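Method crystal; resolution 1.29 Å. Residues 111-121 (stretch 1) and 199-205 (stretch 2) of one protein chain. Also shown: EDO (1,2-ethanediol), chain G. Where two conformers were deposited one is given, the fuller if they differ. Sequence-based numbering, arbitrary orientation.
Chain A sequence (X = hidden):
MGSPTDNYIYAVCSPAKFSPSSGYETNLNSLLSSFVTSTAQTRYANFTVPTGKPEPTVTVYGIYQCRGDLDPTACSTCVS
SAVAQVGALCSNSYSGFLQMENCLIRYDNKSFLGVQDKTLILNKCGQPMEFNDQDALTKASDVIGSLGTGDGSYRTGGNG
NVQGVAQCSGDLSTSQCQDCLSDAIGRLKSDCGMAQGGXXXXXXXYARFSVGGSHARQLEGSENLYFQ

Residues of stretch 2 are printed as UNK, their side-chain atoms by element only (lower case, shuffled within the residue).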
# COMPACT_ATOMS: atom_id res chain seq x y z
N SER A 111 -12.95 0.36 -11.73
CA SER A 111 -12.89 -0.13 -10.37
C SER A 111 -11.84 -1.25 -10.28
O SER A 111 -11.74 -2.11 -11.15
CB SER A 111 -14.21 -0.60 -9.89
OG SER A 111 -14.16 -1.00 -8.54
N PHE A 112 -11.06 -1.22 -9.20
CA PHE A 112 -10.14 -2.31 -8.85
C PHE A 112 -10.55 -2.91 -7.49
O PHE A 112 -9.81 -3.74 -6.97
CB PHE A 112 -8.68 -1.84 -8.82
CG PHE A 112 -8.45 -0.58 -8.01
CD1 PHE A 112 -8.31 -0.62 -6.63
CD2 PHE A 112 -8.40 0.65 -8.63
CE1 PHE A 112 -8.12 0.54 -5.89
CE2 PHE A 112 -8.20 1.81 -7.90
CZ PHE A 112 -8.06 1.76 -6.52
N LEU A 113 -11.70 -2.52 -6.92
CA LEU A 113 -12.10 -3.00 -5.58
C LEU A 113 -12.36 -4.50 -5.61
O LEU A 113 -13.13 -5.02 -6.45
CB LEU A 113 -13.34 -2.28 -5.05
CG LEU A 113 -13.25 -0.78 -4.87
CD1 LEU A 113 -14.55 -0.26 -4.29
CD2 LEU A 113 -12.08 -0.37 -3.97
N GLY A 114 -11.71 -5.21 -4.68
CA GLY A 114 -11.89 -6.63 -4.55
C GLY A 114 -11.27 -7.45 -5.66
O GLY A 114 -11.50 -8.66 -5.76
N VAL A 115 -10.44 -6.82 -6.51
CA VAL A 115 -9.70 -7.53 -7.52
C VAL A 115 -8.35 -7.94 -6.94
O VAL A 115 -7.51 -7.09 -6.62
CB VAL A 115 -9.53 -6.69 -8.80
CG1 VAL A 115 -8.77 -7.45 -9.88
CG2 VAL A 115 -10.90 -6.24 -9.33
N GLN A 116 -8.13 -9.23 -6.82
CA GLN A 116 -6.86 -9.77 -6.33
C GLN A 116 -5.74 -9.38 -7.30
O GLN A 116 -5.93 -9.37 -8.53
CB GLN A 116 -6.91 -11.29 -6.19
CG GLN A 116 -5.65 -11.94 -5.66
CD GLN A 116 -5.22 -11.42 -4.31
OE1 GLN A 116 -4.63 -10.34 -4.20
NE2 GLN A 116 -5.49 -12.20 -3.29
N ASP A 117 -4.55 -9.09 -6.76
CA ASP A 117 -3.39 -8.88 -7.62
C ASP A 117 -2.15 -9.06 -6.76
O ASP A 117 -1.87 -8.22 -5.90
CB ASP A 117 -3.43 -7.50 -8.26
CG ASP A 117 -2.38 -7.29 -9.31
OD1 ASP A 117 -1.45 -8.12 -9.39
OD2 ASP A 117 -2.51 -6.28 -10.02
N LYS A 118 -1.51 -10.20 -6.96
CA LYS A 118 -0.36 -10.63 -6.19
C LYS A 118 0.94 -10.33 -6.94
O LYS A 118 1.99 -10.83 -6.54
CB LYS A 118 -0.50 -12.12 -5.87
CG LYS A 118 -1.70 -12.42 -4.99
CD LYS A 118 -1.76 -13.83 -4.49
CE LYS A 118 -1.95 -14.83 -5.61
NZ LYS A 118 -1.86 -16.21 -5.10
N THR A 119 0.86 -9.60 -8.05
CA THR A 119 2.07 -9.35 -8.86
C THR A 119 3.07 -8.53 -8.04
O THR A 119 2.71 -7.61 -7.30
CB THR A 119 1.77 -8.67 -10.20
OG1 THR A 119 1.18 -7.41 -10.02
CG2 THR A 119 0.87 -9.49 -11.08
N LEU A 120 4.36 -8.85 -8.25
CA LEU A 120 5.42 -8.13 -7.59
C LEU A 120 5.58 -6.73 -8.16
O LEU A 120 5.59 -6.53 -9.39
CB LEU A 120 6.72 -8.90 -7.77
CG LEU A 120 7.91 -8.18 -7.15
CD1 LEU A 120 7.84 -8.28 -5.63
CD2 LEU A 120 9.21 -8.76 -7.67
N ILE A 121 5.69 -5.74 -7.26
CA ILE A 121 6.14 -4.43 -7.61
C ILE A 121 7.61 -4.27 -7.21
O ILE A 121 8.45 -4.00 -8.06
CB ILE A 121 5.25 -3.33 -7.02
CG1 ILE A 121 3.82 -3.49 -7.55
CG2 ILE A 121 5.84 -1.96 -7.30
CD1 ILE A 121 2.83 -2.55 -6.95
N UNK A 199 11.82 -5.88 2.43
CA UNK A 199 10.43 -5.56 2.16
C UNK A 199 10.00 -6.17 0.84
O UNK A 199 10.78 -6.27 -0.10
c UNK A 199 10.98 -2.97 0.08
c UNK A 199 11.78 -2.04 -0.58
c UNK A 199 11.96 -2.37 2.15
c UNK A 199 11.04 -3.14 1.45
c UNK A 199 10.11 -4.07 2.19
c UNK A 199 12.79 -1.46 1.50
o UNK A 199 13.55 -0.40 -0.47
c UNK A 199 12.70 -1.31 0.13
N UNK A 200 8.73 -6.58 0.78
CA UNK A 200 8.11 -7.08 -0.41
C UNK A 200 6.81 -6.32 -0.59
O UNK A 200 5.89 -6.45 0.25
c UNK A 200 6.98 -9.07 -1.50
c UNK A 200 9.04 -9.41 -0.18
c UNK A 200 7.79 -8.59 -0.33
N UNK A 201 6.66 -5.63 -1.70
CA UNK A 201 5.46 -4.92 -2.08
C UNK A 201 4.88 -5.63 -3.29
O UNK A 201 5.52 -5.63 -4.36
c UNK A 201 6.69 -1.31 1.23
o UNK A 201 7.05 -0.65 2.36
c UNK A 201 7.72 -1.81 0.44
c UNK A 201 5.76 -3.44 -2.38
c UNK A 201 6.10 -2.63 -1.16
c UNK A 201 5.38 -1.39 0.80
c UNK A 201 5.10 -2.08 -0.36
c UNK A 201 7.40 -2.49 -0.73
N UNK A 202 3.70 -6.22 -3.10
CA UNK A 202 2.90 -6.75 -4.20
C UNK A 202 1.83 -5.73 -4.54
O UNK A 202 1.59 -4.76 -3.83
c UNK A 202 2.28 -8.09 -3.81
c UNK A 202 3.25 -9.14 -3.29
c UNK A 202 2.50 -10.44 -2.99
c UNK A 202 4.43 -9.39 -4.23
N UNK A 203 1.12 -5.97 -5.63
CA UNK A 203 0.17 -4.98 -6.03
C UNK A 203 -0.85 -4.66 -4.92
O UNK A 203 -1.18 -3.50 -4.69
o UNK A 203 -1.43 -4.42 -7.71
c UNK A 203 -0.52 -5.42 -7.29
N UNK A 204 -1.40 -5.69 -4.24
CA UNK A 204 -2.47 -5.47 -3.30
C UNK A 204 -2.06 -5.77 -1.85
O UNK A 204 -2.93 -5.78 -1.01
c UNK A 204 -5.38 -4.48 -4.31
n UNK A 204 -7.46 -4.52 -5.63
c UNK A 204 -6.21 -3.78 -5.37
c UNK A 204 -3.71 -6.29 -3.70
c UNK A 204 -4.55 -5.65 -4.80
N UNK A 205 -0.78 -5.97 -1.56
CA UNK A 205 -0.38 -6.16 -0.17
C UNK A 205 1.13 -6.00 -0.06
O UNK A 205 1.87 -5.99 -1.06
c UNK A 205 -0.80 -7.51 0.40
s UNK A 205 0.04 -8.92 -0.33
C1 EDO G . 16.16 1.65 0.53
O1 EDO G . 15.26 0.87 1.34
C2 EDO G . 17.60 1.27 0.83
O2 EDO G . 18.03 1.87 2.06

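Position 199 carries one carbon followed by a ring of six carbons that bears an oxygen. The side chain stays clear of stretch 1. Its oxygen lies 2.8 Å from O1 of the ethanediol, a hydrogen bond in which either could be the donor. A ring with a hydroxyl is tyrosine, Tyr199.

Position 200 has three side-chain carbons, one carrying the other two. One of the outer carbons lies 4.3 Å from Leu120 CD1, a modest apolar contact. A fork at the first carbon, with no oxygen, is valine, Val200.

Position 201 again shows one carbon, a six-carbon ring and an oxygen. CB points sideways and the ring leads away from stretch 1. This is Tyr201. Its backbone does the work here: Ile121 N donates to Tyr201 O at 2.9 Å.

Position 202 has four carbons, forked at the second. One branch end lies 3.8 Å from Leu120 CD1, the other 3.6 Å from Lys118 O. That is leucine, Leu202, since isoleucine would fork at the first. Leu202 CA also makes a CA-H...O contact of 3.2 Å with Thr119 O.

Position 203 has one carbon and one oxygen. The oxygen sits 3.2 Å from Asp117 OD2. One carbon ending in oxygen is serine. Ser203 OG gives Asp117 OD2 a weak hydrogen bond, while Ser203 N donates to Thr119 O at 2.8 Å.

Position 204 has four carbons in a row ending in nitrogen. The nitrogen is 2.8 Å from Phe112 O and 2.8 Å from Val115 O. The unbranched chain with a terminal amine is lysine. Lys204 NZ donates to both carbonyls, and Lys204 CE lies 4.0 Å from Phe112 CD1. Lys204 N gives a weak hydrogen bond to Asp117 O at 3.1 Å.

Position 205 has one carbon and one sulfur, with no contact to stretch 1. This is cysteine. Cys205 is bonded covalently to a group elsewhere in the structure.

The contact joins a short antiparallel bridge to a lysine anchor. Leu120 and Leu202 form the bridge as a non-hydrogen-bonded pair, so the nearby bonds from Ile121 N and Ser203 N tie the backbones together. Asp117 also braces its own loop, with OD1 accepting from Thr119 N at 3.1 Å and from Thr119 OG1 at 2.8 Å. Farther along, Phe112 to Val115 form a type II turn. Lys204 reaches the carbonyls at its two ends, and it is the residue of stretch 2 most covered by stretch 1.

Stretch 2 199-205: YVYLSKC
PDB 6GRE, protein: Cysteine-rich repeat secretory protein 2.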